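Cystathionine beta-lyases/cystathionine gamma-synthases (Corynebacterium glutamicum, PDB 5X5H) probably joins O-succinyl-L-homoserine and L-cysteine into L,L-cystathionine, releasing succinate, as a pyridoxal-phosphate-dependent cystathionine gamma-synthase of the trans-sulfuration family. Local coordinates at residues A[30-35]-A[239-244]; A[71-76]-A[216-221]; A[99-104]-A[142-147]; A[273-278]-A[381-386]. All blocks are in the same frame, centred on the assembly; numbering follows the deposited sequence.

Contact 1 of 4, residues A[30-35]-A[239-244]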
loop_
_atom_site.group_PDB
_atom_site.type_symbol
_atom_site.label_atom_id
_atom_site.label_comp_id
_atom_site.label_asym_id
_atom_site.label_seq_id
_atom_site.Cartn_x
_atom_site.Cartn_y
_atom_site.Cartn_z
ATOM N N THR A 30 -13.292 -0.346 -5.509
ATOM C CA THR A 30 -13.240 -1.609 -4.801
ATOM C C THR A 30 -12.378 -1.492 -3.535
ATOM O O THR A 30 -11.238 -1.013 -3.656
ATOM C CB THR A 30 -12.677 -2.796 -5.573
ATOM O OG1 THR A 30 -12.805 -3.994 -4.710
ATOM C CG2 THR A 30 -11.380 -2.619 -5.960
ATOM N N PRO A 31 -12.851 -1.885 -2.415
ATOM C CA PRO A 31 -11.985 -1.964 -1.215
ATOM C C PRO A 31 -10.816 -2.921 -1.479
ATOM O O PRO A 31 -10.932 -3.837 -2.333
ATOM C CB PRO A 31 -12.919 -2.557 -0.150
ATOM C CG PRO A 31 -14.330 -2.205 -0.614
ATOM C CD PRO A 31 -14.261 -2.284 -2.106
ATOM N N ILE A 32 -9.718 -2.705 -0.759
ATOM C CA ILE A 32 -8.540 -3.542 -0.770
ATOM C C ILE A 32 -8.718 -4.565 0.334
ATOM O O ILE A 32 -8.605 -4.168 1.548
ATOM C CB ILE A 32 -7.249 -2.734 -0.712
ATOM C CG1 ILE A 32 -7.203 -1.806 -1.911
ATOM C CG2 ILE A 32 -6.074 -3.693 -0.738
ATOM C CD1 ILE A 32 -6.084 -0.773 -1.760
ATOM N N TYR A 33 -9.079 -5.809 0.020
ATOM C CA TYR A 33 -9.322 -6.789 1.060
ATOM C C TYR A 33 -8.043 -7.533 1.419
ATOM O O TYR A 33 -7.800 -8.660 1.042
ATOM C CB TYR A 33 -10.394 -7.786 0.557
ATOM C CG TYR A 33 -11.796 -7.202 0.504
ATOM C CD1 TYR A 33 -12.531 -7.154 1.662
ATOM C CD2 TYR A 33 -12.344 -6.596 -0.604
ATOM C CE1 TYR A 33 -13.774 -6.615 1.664
ATOM C CE2 TYR A 33 -13.609 -6.032 -0.608
ATOM C CZ TYR A 33 -14.298 -6.038 0.545
ATOM O OH TYR A 33 -15.563 -5.431 0.594
ATOM N N ALA A 34 -7.210 -6.835 2.175
ATOM C CA ALA A 34 -5.961 -7.403 2.688
ATOM C C ALA A 34 -6.116 -8.289 3.892
ATOM O O ALA A 34 -5.895 -7.915 5.046
ATOM C CB ALA A 34 -4.914 -6.268 2.941
ATOM N N SER A 35 -6.664 -9.449 3.544
ATOM C CA SER A 35 -7.041 -10.494 4.457
ATOM C C SER A 35 -6.731 -11.769 3.804
ATOM O O SER A 35 -7.099 -11.946 2.595
ATOM C CB SER A 35 -8.509 -10.503 4.832
ATOM O OG SER A 35 -8.911 -9.409 5.625
ATOM N N PRO A 239 -1.872 -12.993 -7.553
ATOM C CA PRO A 239 -1.413 -11.623 -7.300
ATOM C C PRO A 239 -1.733 -11.206 -5.873
ATOM O O PRO A 239 -2.669 -11.707 -5.238
ATOM C CB PRO A 239 -2.241 -10.788 -8.268
ATOM C CG PRO A 239 -3.331 -11.622 -8.640
ATOM C CD PRO A 239 -3.110 -13.026 -8.286
ATOM N N SER A 240 -0.958 -10.285 -5.346
ATOM C CA SER A 240 -1.319 -9.534 -4.148
ATOM C C SER A 240 -2.584 -8.716 -4.354
ATOM O O SER A 240 -2.879 -8.198 -5.470
ATOM C CB SER A 240 -0.194 -8.479 -3.935
ATOM O OG SER A 240 -0.480 -7.567 -2.934
ATOM N N VAL A 241 -3.370 -8.492 -3.323
ATOM C CA VAL A 241 -4.535 -7.637 -3.415
ATOM C C VAL A 241 -4.110 -6.208 -3.694
ATOM O O VAL A 241 -4.804 -5.446 -4.366
ATOM C CB VAL A 241 -5.517 -7.682 -2.233
ATOM C CG1 VAL A 241 -6.107 -9.060 -2.093
ATOM C CG2 VAL A 241 -4.821 -7.214 -0.962
ATOM N N PHE A 242 -2.972 -5.766 -3.170
ATOM C CA PHE A 242 -2.514 -4.399 -3.422
ATOM C C PHE A 242 -2.192 -4.305 -4.899
ATOM O O PHE A 242 -2.506 -3.296 -5.550
ATOM C CB PHE A 242 -1.242 -4.068 -2.557
ATOM C CG PHE A 242 -1.508 -4.012 -1.132
ATOM C CD1 PHE A 242 -1.990 -2.825 -0.547
ATOM C CD2 PHE A 242 -1.363 -5.154 -0.335
ATOM C CE1 PHE A 242 -2.347 -2.763 0.810
ATOM C CE2 PHE A 242 -1.704 -5.054 1.030
ATOM C CZ PHE A 242 -2.162 -3.899 1.546
ATOM N N ASP A 243 -1.513 -5.293 -5.460
ATOM C CA ASP A 243 -1.145 -5.246 -6.887
ATOM C C ASP A 243 -2.402 -5.301 -7.726
ATOM O O ASP A 243 -2.507 -4.601 -8.738
ATOM C CB ASP A 243 -0.232 -6.394 -7.218
ATOM C CG ASP A 243 1.222 -6.112 -6.743
ATOM O OD1 ASP A 243 1.519 -5.049 -6.129
ATOM O OD2 ASP A 243 2.038 -6.994 -7.060
ATOM N N ALA A 244 -3.396 -6.143 -7.406
ATOM C CA ALA A 244 -4.619 -6.218 -8.227
ATOM C C ALA A 244 -5.363 -4.885 -8.162
ATOM O O ALA A 244 -5.936 -4.450 -9.193
ATOM C CB ALA A 244 -5.535 -7.274 -7.711
#

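Contact 2 of 4, residues A[71-76]-A[216-221]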
loop_
_atom_site.group_PDB
_atom_site.type_symbol
_atom_site.label_atom_id
_atom_site.label_comp_id
_atom_site.label_asym_id
_atom_site.label_seq_id
_atom_site.Cartn_x
_atom_site.Cartn_y
_atom_site.Cartn_z
ATOM N N GLU A 71 -12.057 -7.758 -23.184
ATOM C CA GLU A 71 -11.736 -8.738 -24.257
ATOM C C GLU A 71 -12.936 -9.390 -24.874
ATOM O O GLU A 71 -12.800 -10.249 -25.715
ATOM C CB GLU A 71 -10.732 -9.752 -23.720
ATOM C CG GLU A 71 -9.345 -9.195 -23.512
ATOM C CD GLU A 71 -8.505 -9.144 -24.788
ATOM O OE1 GLU A 71 -9.008 -9.174 -25.944
ATOM O OE2 GLU A 71 -7.270 -8.824 -24.693
ATOM N N GLY A 72 -14.129 -9.004 -24.413
ATOM C CA GLY A 72 -15.300 -9.708 -24.880
ATOM C C GLY A 72 -15.418 -11.103 -24.367
ATOM O O GLY A 72 -15.912 -12.066 -25.034
ATOM N N ALA A 73 -14.877 -11.379 -23.170
ATOM C CA ALA A 73 -14.771 -12.650 -22.530
ATOM C C ALA A 73 -15.737 -12.802 -21.347
ATOM O O ALA A 73 -15.850 -11.806 -20.574
ATOM C CB ALA A 73 -13.325 -12.908 -22.053
ATOM N N LYS A 74 -16.312 -13.950 -21.139
ATOM C CA LYS A 74 -17.091 -14.189 -19.915
ATOM C C LYS A 74 -16.188 -14.416 -18.712
ATOM O O LYS A 74 -16.531 -14.050 -17.580
ATOM C CB LYS A 74 -17.950 -15.452 -20.079
ATOM C CG LYS A 74 -19.030 -15.312 -21.147
ATOM C CD LYS A 74 -19.734 -16.661 -21.420
ATOM C CE LYS A 74 -20.361 -16.658 -22.805
ATOM N NZ LYS A 74 -21.426 -17.690 -22.846
ATOM N N TYR A 75 -14.967 -14.892 -18.943
ATOM C CA TYR A 75 -14.114 -15.392 -17.802
ATOM C C TYR A 75 -12.721 -14.806 -17.881
ATOM O O TYR A 75 -12.104 -14.677 -18.968
ATOM C CB TYR A 75 -14.024 -16.874 -17.890
ATOM C CG TYR A 75 -15.340 -17.620 -18.005
ATOM C CD1 TYR A 75 -16.196 -17.634 -16.905
ATOM C CD2 TYR A 75 -15.730 -18.217 -19.142
ATOM C CE1 TYR A 75 -17.428 -18.265 -16.953
ATOM C CE2 TYR A 75 -16.983 -18.872 -19.194
ATOM C CZ TYR A 75 -17.791 -18.807 -18.161
ATOM O OH TYR A 75 -19.059 -19.412 -18.228
ATOM N N GLY A 76 -12.150 -14.570 -16.716
ATOM C CA GLY A 76 -10.835 -14.078 -16.528
ATOM C C GLY A 76 -10.223 -14.544 -15.243
ATOM O O GLY A 76 -10.889 -14.617 -14.222
ATOM N N LEU A 216 -2.706 -12.226 -16.738
ATOM C CA LEU A 216 -4.098 -12.495 -16.751
ATOM C C LEU A 216 -4.448 -13.311 -17.960
ATOM O O LEU A 216 -3.870 -13.086 -19.035
ATOM C CB LEU A 216 -4.856 -11.194 -16.671
ATOM C CG LEU A 216 -6.226 -11.150 -15.902
ATOM C CD1 LEU A 216 -6.440 -9.852 -15.248
ATOM C CD2 LEU A 216 -7.399 -11.587 -16.776
ATOM N N VAL A 217 -5.376 -14.249 -17.838
ATOM C CA VAL A 217 -5.878 -15.109 -18.912
ATOM C C VAL A 217 -7.340 -14.918 -19.022
ATOM O O VAL A 217 -8.035 -14.965 -17.983
ATOM C CB VAL A 217 -5.538 -16.553 -18.686
ATOM C CG1 VAL A 217 -6.051 -17.409 -19.853
ATOM C CG2 VAL A 217 -4.070 -16.782 -18.501
ATOM N N VAL A 218 -7.849 -14.722 -20.262
ATOM C CA VAL A 218 -9.248 -14.611 -20.487
ATOM C C VAL A 218 -9.745 -15.666 -21.516
ATOM O O VAL A 218 -8.958 -16.122 -22.387
ATOM C CB VAL A 218 -9.711 -13.243 -20.919
ATOM C CG1 VAL A 218 -9.361 -12.148 -19.884
ATOM C CG2 VAL A 218 -9.130 -12.879 -22.239
ATOM N N THR A 219 -11.012 -16.053 -21.398
ATOM C CA THR A 219 -11.615 -17.056 -22.264
ATOM C C THR A 219 -13.098 -16.950 -22.221
ATOM O O THR A 219 -13.637 -16.429 -21.287
ATOM C CB THR A 219 -11.117 -18.397 -21.787
ATOM O OG1 THR A 219 -11.574 -19.496 -22.682
ATOM C CG2 THR A 219 -11.551 -18.824 -20.432
ATOM N N ASN A 220 -13.741 -17.586 -23.224
ATOM C CA ASN A 220 -15.174 -17.877 -23.173
ATOM C C ASN A 220 -15.495 -19.283 -22.865
ATOM O O ASN A 220 -16.724 -19.641 -22.776
ATOM C CB ASN A 220 -15.900 -17.407 -24.439
ATOM C CG ASN A 220 -15.954 -15.907 -24.578
ATOM O OD1 ASN A 220 -15.535 -15.308 -25.624
ATOM N ND2 ASN A 220 -16.529 -15.308 -23.621
ATOM N N ASP A 221 -14.495 -20.134 -22.648
ATOM C CA ASP A 221 -14.695 -21.571 -22.318
ATOM C C ASP A 221 -14.817 -21.817 -20.856
ATOM O O ASP A 221 -13.865 -21.671 -20.105
ATOM C CB ASP A 221 -13.606 -22.374 -22.959
ATOM C CG ASP A 221 -13.663 -23.887 -22.678
ATOM O OD1 ASP A 221 -14.435 -24.374 -21.895
ATOM O OD2 ASP A 221 -12.904 -24.588 -23.335
#

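Contact 3 of 4, residues A[99-104]-A[142-147]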
loop_
_atom_site.group_PDB
_atom_site.type_symbol
_atom_site.label_atom_id
_atom_site.label_comp_id
_atom_site.label_asym_id
_atom_site.label_seq_id
_atom_site.Cartn_x
_atom_site.Cartn_y
_atom_site.Cartn_z
ATOM N N HIS A 99 2.445 -31.524 -28.189
ATOM C CA HIS A 99 3.226 -30.609 -28.997
ATOM C C HIS A 99 2.652 -29.249 -29.098
ATOM O O HIS A 99 1.442 -29.041 -29.123
ATOM C CB HIS A 99 3.338 -31.305 -30.419
ATOM C CG HIS A 99 4.030 -30.529 -31.474
ATOM N ND1 HIS A 99 3.336 -29.918 -32.473
ATOM C CD2 HIS A 99 5.356 -30.395 -31.749
ATOM C CE1 HIS A 99 4.209 -29.352 -33.289
ATOM N NE2 HIS A 99 5.421 -29.639 -32.900
ATOM N N ILE A 100 3.536 -28.276 -29.142
ATOM C CA ILE A 100 3.243 -26.854 -29.370
ATOM C C ILE A 100 3.811 -26.310 -30.712
ATOM O O ILE A 100 5.027 -26.622 -30.989
ATOM C CB ILE A 100 3.930 -25.984 -28.303
ATOM C CG1 ILE A 100 3.744 -26.470 -26.950
ATOM C CG2 ILE A 100 3.478 -24.503 -28.463
ATOM C CD1 ILE A 100 4.661 -25.782 -25.965
ATOM N N VAL A 101 3.074 -25.533 -31.424
ATOM C CA VAL A 101 3.563 -24.727 -32.544
ATOM C C VAL A 101 3.762 -23.307 -31.978
ATOM O O VAL A 101 2.787 -22.720 -31.422
ATOM C CB VAL A 101 2.622 -24.736 -33.717
ATOM C CG1 VAL A 101 3.143 -23.840 -34.843
ATOM C CG2 VAL A 101 2.435 -26.173 -34.233
ATOM N N LEU A 102 4.968 -22.754 -32.100
ATOM C CA LEU A 102 5.381 -21.448 -31.617
ATOM C C LEU A 102 5.941 -20.639 -32.745
ATOM O O LEU A 102 6.470 -21.173 -33.707
ATOM C CB LEU A 102 6.552 -21.669 -30.564
ATOM C CG LEU A 102 7.347 -20.547 -29.928
ATOM C CD1 LEU A 102 6.369 -19.947 -28.883
ATOM C CD2 LEU A 102 8.668 -20.902 -29.272
ATOM N N GLY A 103 5.823 -19.307 -32.659
ATOM C CA GLY A 103 6.416 -18.458 -33.639
ATOM C C GLY A 103 7.894 -18.239 -33.506
ATOM O O GLY A 103 8.554 -18.650 -32.552
ATOM N N ASN A 104 8.441 -17.591 -34.581
ATOM C CA ASN A 104 9.889 -17.301 -34.692
ATOM C C ASN A 104 10.304 -15.953 -34.202
ATOM O O ASN A 104 11.413 -15.470 -34.559
ATOM C CB ASN A 104 10.501 -17.536 -36.167
ATOM C CG ASN A 104 9.971 -16.586 -37.208
ATOM O OD1 ASN A 104 9.244 -15.637 -36.951
ATOM N ND2 ASN A 104 10.293 -16.904 -38.454
ATOM N N ASP A 142 -0.728 -34.635 -35.112
ATOM C CA ASP A 142 -1.868 -35.217 -34.435
ATOM C C ASP A 142 -1.810 -34.978 -32.934
ATOM O O ASP A 142 -2.869 -34.821 -32.338
ATOM C CB ASP A 142 -1.804 -36.708 -34.691
ATOM C CG ASP A 142 -2.339 -37.082 -36.063
ATOM O OD1 ASP A 142 -2.927 -36.256 -36.787
ATOM O OD2 ASP A 142 -2.176 -38.257 -36.412
ATOM N N ASN A 143 -0.623 -34.780 -32.426
ATOM C CA ASN A 143 -0.403 -34.478 -31.007
ATOM C C ASN A 143 -0.328 -32.956 -30.666
ATOM O O ASN A 143 -0.050 -32.640 -29.517
ATOM C CB ASN A 143 0.698 -35.238 -30.368
ATOM C CG ASN A 143 2.079 -34.925 -30.867
ATOM O OD1 ASN A 143 2.178 -34.560 -32.099
ATOM N ND2 ASN A 143 3.142 -35.025 -30.048
ATOM N N THR A 144 -0.522 -32.108 -31.646
ATOM C CA THR A 144 -0.456 -30.615 -31.413
ATOM C C THR A 144 -1.647 -30.282 -30.600
ATOM O O THR A 144 -2.760 -30.418 -31.044
ATOM C CB THR A 144 -0.455 -29.861 -32.702
ATOM O OG1 THR A 144 0.725 -30.283 -33.458
ATOM C CG2 THR A 144 -0.295 -28.305 -32.403
ATOM N N LYS A 145 -1.404 -29.681 -29.403
ATOM C CA LYS A 145 -2.493 -29.171 -28.542
ATOM C C LYS A 145 -2.554 -27.678 -28.434
ATOM O O LYS A 145 -3.562 -27.121 -28.039
ATOM C CB LYS A 145 -2.320 -29.781 -27.135
ATOM C CG LYS A 145 -2.368 -31.279 -27.087
ATOM C CD LYS A 145 -3.737 -31.784 -27.513
ATOM C CE LYS A 145 -3.921 -33.200 -27.005
ATOM N NZ LYS A 145 -3.113 -33.981 -27.852
ATOM N N LEU A 146 -1.527 -26.983 -28.931
ATOM C CA LEU A 146 -1.406 -25.530 -28.703
ATOM C C LEU A 146 -0.698 -24.899 -29.874
ATOM O O LEU A 146 0.418 -25.335 -30.235
ATOM C CB LEU A 146 -0.612 -25.338 -27.408
ATOM C CG LEU A 146 -0.451 -23.884 -26.950
ATOM C CD1 LEU A 146 -1.730 -23.107 -26.808
ATOM C CD2 LEU A 146 0.342 -23.948 -25.618
ATOM N N ILE A 147 -1.275 -23.850 -30.370
ATOM C CA ILE A 147 -0.575 -22.886 -31.284
ATOM C C ILE A 147 -0.483 -21.562 -30.485
ATOM O O ILE A 147 -1.542 -21.031 -30.068
ATOM C CB ILE A 147 -1.349 -22.687 -32.575
ATOM C CG1 ILE A 147 -1.606 -24.069 -33.257
ATOM C CG2 ILE A 147 -0.620 -21.720 -33.538
ATOM C CD1 ILE A 147 -2.484 -23.944 -34.470
#

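Contact 4 of 4, residues A[273-278]-A[381-386]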
loop_
_atom_site.group_PDB
_atom_site.type_symbol
_atom_site.label_atom_id
_atom_site.label_comp_id
_atom_site.label_asym_id
_atom_site.label_seq_id
_atom_site.Cartn_x
_atom_site.Cartn_y
_atom_site.Cartn_z
ATOM N N ASP A 273 11.843 7.025 -40.068
ATOM C CA ASP A 273 11.812 6.534 -41.475
ATOM C C ASP A 273 12.419 7.569 -42.409
ATOM O O ASP A 273 12.751 7.178 -43.549
ATOM C CB ASP A 273 10.442 6.125 -41.938
ATOM C CG ASP A 273 10.457 4.772 -42.647
ATOM O OD1 ASP A 273 11.460 4.022 -42.595
ATOM O OD2 ASP A 273 9.424 4.413 -43.188
ATOM N N SER A 274 12.681 8.766 -41.937
ATOM C CA SER A 274 13.292 9.818 -42.811
ATOM C C SER A 274 14.759 9.912 -42.581
ATOM O O SER A 274 15.454 10.772 -43.234
ATOM C CB SER A 274 12.630 11.151 -42.472
ATOM O OG SER A 274 13.143 11.681 -41.204
ATOM N N ARG A 275 15.364 9.136 -41.701
ATOM C CA ARG A 275 16.749 9.348 -41.294
ATOM C C ARG A 275 17.675 8.285 -41.873
ATOM O O ARG A 275 17.418 7.102 -41.796
ATOM C CB ARG A 275 16.804 9.330 -39.762
ATOM C CG ARG A 275 16.126 10.559 -39.149
ATOM C CD ARG A 275 16.861 11.835 -39.365
ATOM N NE ARG A 275 18.163 11.833 -38.749
ATOM C CZ ARG A 275 18.758 12.843 -38.101
ATOM N NH1 ARG A 275 18.172 14.004 -37.901
ATOM N NH2 ARG A 275 19.974 12.658 -37.688
ATOM N N PRO A 276 18.878 8.690 -42.440
ATOM C CA PRO A 276 19.766 7.725 -43.035
ATOM C C PRO A 276 20.540 6.876 -42.008
ATOM O O PRO A 276 21.015 5.854 -42.440
ATOM C CB PRO A 276 20.768 8.626 -43.765
ATOM C CG PRO A 276 20.804 9.909 -42.997
ATOM C CD PRO A 276 19.364 10.079 -42.464
ATOM N N GLU A 277 20.521 7.238 -40.697
ATOM C CA GLU A 277 21.121 6.391 -39.672
ATOM C C GLU A 277 20.347 5.112 -39.494
ATOM O O GLU A 277 20.889 4.115 -38.960
ATOM C CB GLU A 277 21.186 7.070 -38.368
ATOM C CG GLU A 277 21.977 8.360 -38.299
ATOM C CD GLU A 277 21.216 9.625 -38.682
ATOM O OE1 GLU A 277 20.046 9.579 -39.121
ATOM O OE2 GLU A 277 21.728 10.747 -38.407
ATOM N N VAL A 278 19.097 5.099 -39.941
ATOM C CA VAL A 278 18.196 3.983 -39.747
ATOM C C VAL A 278 18.085 3.118 -40.966
ATOM O O VAL A 278 17.724 3.698 -42.043
ATOM C CB VAL A 278 16.783 4.565 -39.352
ATOM C CG1 VAL A 278 15.727 3.499 -39.372
ATOM C CG2 VAL A 278 16.939 5.271 -38.028
ATOM N N GLN A 381 18.412 14.375 -31.269
ATOM C CA GLN A 381 19.720 14.599 -30.675
ATOM C C GLN A 381 20.500 13.314 -30.497
ATOM O O GLN A 381 21.737 13.239 -30.742
ATOM C CB GLN A 381 19.662 15.483 -29.431
ATOM C CG GLN A 381 19.037 14.755 -28.203
ATOM C CD GLN A 381 19.970 13.894 -27.469
ATOM O OE1 GLN A 381 21.197 14.138 -27.478
ATOM N NE2 GLN A 381 19.468 12.843 -26.780
ATOM N N ALA A 382 19.811 12.213 -30.199
ATOM C CA ALA A 382 20.501 10.962 -30.027
ATOM C C ALA A 382 21.022 10.451 -31.351
ATOM O O ALA A 382 22.185 9.964 -31.426
ATOM C CB ALA A 382 19.577 9.919 -29.407
ATOM N N LEU A 383 20.282 10.605 -32.445
ATOM C CA LEU A 383 20.660 10.196 -33.784
ATOM C C LEU A 383 21.888 11.077 -34.130
ATOM O O LEU A 383 22.789 10.564 -34.760
ATOM C CB LEU A 383 19.624 10.348 -34.841
ATOM C CG LEU A 383 18.433 9.376 -34.709
ATOM C CD1 LEU A 383 17.393 9.804 -35.724
ATOM C CD2 LEU A 383 18.811 7.935 -34.860
ATOM N N ASN A 384 21.854 12.359 -33.791
ATOM C CA ASN A 384 22.994 13.255 -34.149
ATOM C C ASN A 384 24.255 12.927 -33.375
ATOM O O ASN A 384 25.361 13.206 -33.926
ATOM C CB ASN A 384 22.603 14.716 -34.047
ATOM C CG ASN A 384 21.622 15.184 -35.130
ATOM O OD1 ASN A 384 21.422 14.544 -36.155
ATOM N ND2 ASN A 384 20.882 16.229 -34.854
ATOM N N ASN A 385 24.166 12.253 -32.240
ATOM C CA ASN A 385 25.289 11.764 -31.394
ATOM C C ASN A 385 25.982 10.546 -31.975
ATOM O O ASN A 385 27.001 10.059 -31.411
ATOM C CB ASN A 385 24.911 11.480 -29.930
ATOM C CG ASN A 385 26.080 11.678 -28.935
ATOM O OD1 ASN A 385 26.925 12.547 -29.116
ATOM N ND2 ASN A 385 26.105 10.878 -27.872
ATOM N N LEU A 386 25.510 10.050 -33.111
ATOM C CA LEU A 386 26.097 8.862 -33.697
ATOM C C LEU A 386 27.256 9.259 -34.671
ATOM O O LEU A 386 28.068 8.408 -35.027
ATOM C CB LEU A 386 25.049 8.016 -34.462
ATOM C CG LEU A 386 23.827 7.404 -33.677
ATOM C CD1 LEU A 386 22.954 6.440 -34.446
ATOM C CD2 LEU A 386 24.210 6.701 -32.411
HETATM O O HOH W 1 19.014 16.750 -37.053
HETATM O O HOH W 2 24.368 10.816 -36.998
#

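Contact 1 of 4, residues A[30-35]-A[239-244]
Ile32 lays its CG2 methyl over one face of the Phe242 ring, 4.1 Å above the plane and offset toward the rim. The same methyl meets CG2 of Val241 at 3.7 Å, so one branch of the isoleucine touches the first two side chains of the helix, Val241 and Phe242. Ile32 CG2 stands anti to the backbone N (chi1 of CG1 -59°), and the side chain leaves the backbone toward the helix. Ile32 and Phe242 cross at about a right angle. Further along the loop, CB of Ala34 approaches the Phe242 ring obliquely, 3.9 Å from its CZ, and also touches CG2 of Val241. Val241 thus sits against three successive loop residues: CG2 against Ile32 and Ala34, and CG1 3.6 Å from the carbonyl O of Tyr33. That carbonyl is held by Asn57 ND2, and no hydrogen bond joins the two segments; the contact is apolar and buried. Tyr33 and Ala34 are the centres of consecutive inverse gamma turns, with weak bonds from Ala34 N to Ile32 O and from Ser35 N to Tyr33 O. At the start of the helix, Ser240 takes the N-cap position, its OG accepting a weak bond from Phe242 N at 3.1 Å. The packing continues between subunits: Ile32 also touches Phe242 of the second subunit, while Ser240 meets Ser240 of the third and its OG makes a weak hydrogen bond with Asp243 OD1 of that third subunit. Within the chain, the loop before strand 45-46 lies against the start of helix 241-251, with helix 58-70 touching Tyr33 and Ala244.

Contact 2 of 4, residues A[71-76]-A[216-221]
Glu71 touches Val218 where the chain leaves helix 58-70 to enter strand 75-79, an outermost strand of the seven-stranded mixed sheet of the PLP-binding fold, paired antiparallel with strand 215-219. CB of Glu71 lies 3.8 Å from CG2 of Val218, the two side chains crossing at about a right angle. The bend at chi2 (-82°) turns CD aside, and the carboxylate beyond belongs to a magnesium site with Leu191, while its OE2 is also hydrogen-bonded to Asn180 ND2. Gly72 ends the helix in a Schellman motif, its positive phi readily adopted by glycine. Ala73 then places CB 3.8 Å from CB of Val218 and near the carbonyl O of Thr219. The aliphatic chain of Lys74 crosses the side chain of Asn220 at the partly exposed margin. Tyr75 and Thr219 form a hydrogen-bonded pair: Tyr75 N donates to Thr219 O at 3.1 Å, and Thr219 N returns a straighter bond to Tyr75 O at 3.0 Å. On the face of the sheet that carries Tyr75 and Thr219, CB of Tyr75 meets CG2 of Thr219, and the ring edge lies against the carbonyl of Asn220. Gly76 CA lies 4.3 Å from Val218 CA in the non-hydrogen-bonded pair, and it makes a CA-H...O contact of 3.3 Å with Val217 O.

Contact 3 of 4, residues A[99-104]-A[142-147]
Thr144 OG1 is gripped from two directions: ND1 of His99 lies 2.8 Å from it, in a hydrogen bond whose proton may belong to either partner, and the backbone N of Lys141 donates to it. The hydroxyl meets the imidazole at the ring edge, near its plane. His99 and Thr144 lie side by side and point the same way, with CG of His99 anti to the backbone N (chi1 176°). The far nitrogen, NE2, is bonded to Thr126 OG1 of strand 124-128, so the ring is tied to both neighbouring strands and its rotation is fixed. Backbone bonds join the parallel strands 99-103 and 144-147. His99 N donates to Asn143 O at 3.0 Å, Lys145 N to His99 O at 2.9 Å, and Val101 N to Leu146 O, also at 2.9 Å. Between His99 and Ile100 the register slips by one residue, a beta bulge, and the buried Leu146 N has no partner. Apolar contacts occupy both faces: Ile100 CG2 lies 4.3 Å from Leu146 CG on one, and Val101 CG2 lies 3.9 Å from Thr144 CG2 on the face of His99. In this large sheet of the PLP-binding domain, helix 82-93 packs on Leu146 and helix 108-118 on Ile100. The ND1-OG1 bond adds a side-chain tie to the backbone ladder beside the bulge, and NE2 reaches the next strand; the hydroxyls on both nitrogens, able to donate or accept, would allow a neutral imidazole without proving it.

Contact 4 of 4, residues A[273-278]-A[381-386]
Arg275 and Asn384 form the direct polar link: NH2 donates to OD1 at 2.8 Å in a nearly straight bond (172°). The oxygen lies in the guanidinium plane, although the amide plane is turned 35° from it. Charge pairing is confined to the turn, where Arg275 grips Glu277 side-on, NE to OE1 at 3.0 Å and NH2 to OE2 at 2.7 Å, each oxygen being met on its syn side. The clasp joins the first and third residues of the type I turn from Arg275 to Val278 and fixes the guanidinium. Two waters extend the network: one accepts from both Arg275 NH1 and Asn384 ND2, and the other donates to Glu277 OE2 and Leu383 O. The apolar part is Leu383, whose CD1 lies over one face of the Arg275 guanidinium, 3.7 Å from NE, while its CB approaches NH2. Leu386 CD1 adds a looser touch on Glu277 CB. The contact joins the loop before strand 278-282 to the end of helix 372-384, with Phe320 and Phe310 packing on Leu383. NH2 serves two acceptors, the carboxylate and the amide, so the salt bridge probably helps to orient the arginine for Asn384, on a surface where two waters add further bridges between the segments.

Contacts 2 and 3 belong to one seven-stranded sheet: 71-76 with 216-221 is antiparallel and partly buried at an outermost strand, 99-104 with 142-147 parallel and buried, their centres about 21 Å apart. Both rely on backbone ladders, but contact 2 continues into a magnesium site, whereas contact 3 adds a histidine tie. Contact 1 is buried too, yet has no cross-segment hydrogen bond; it is an apolar loop-to-helix junction that other subunits extend, whereas no other chain touches contacts 2 to 4. Contact 4 lies at the surface, about 40 Å or more from the rest between centres, beside the smaller five-stranded sheet, and depends on charge, amide and water.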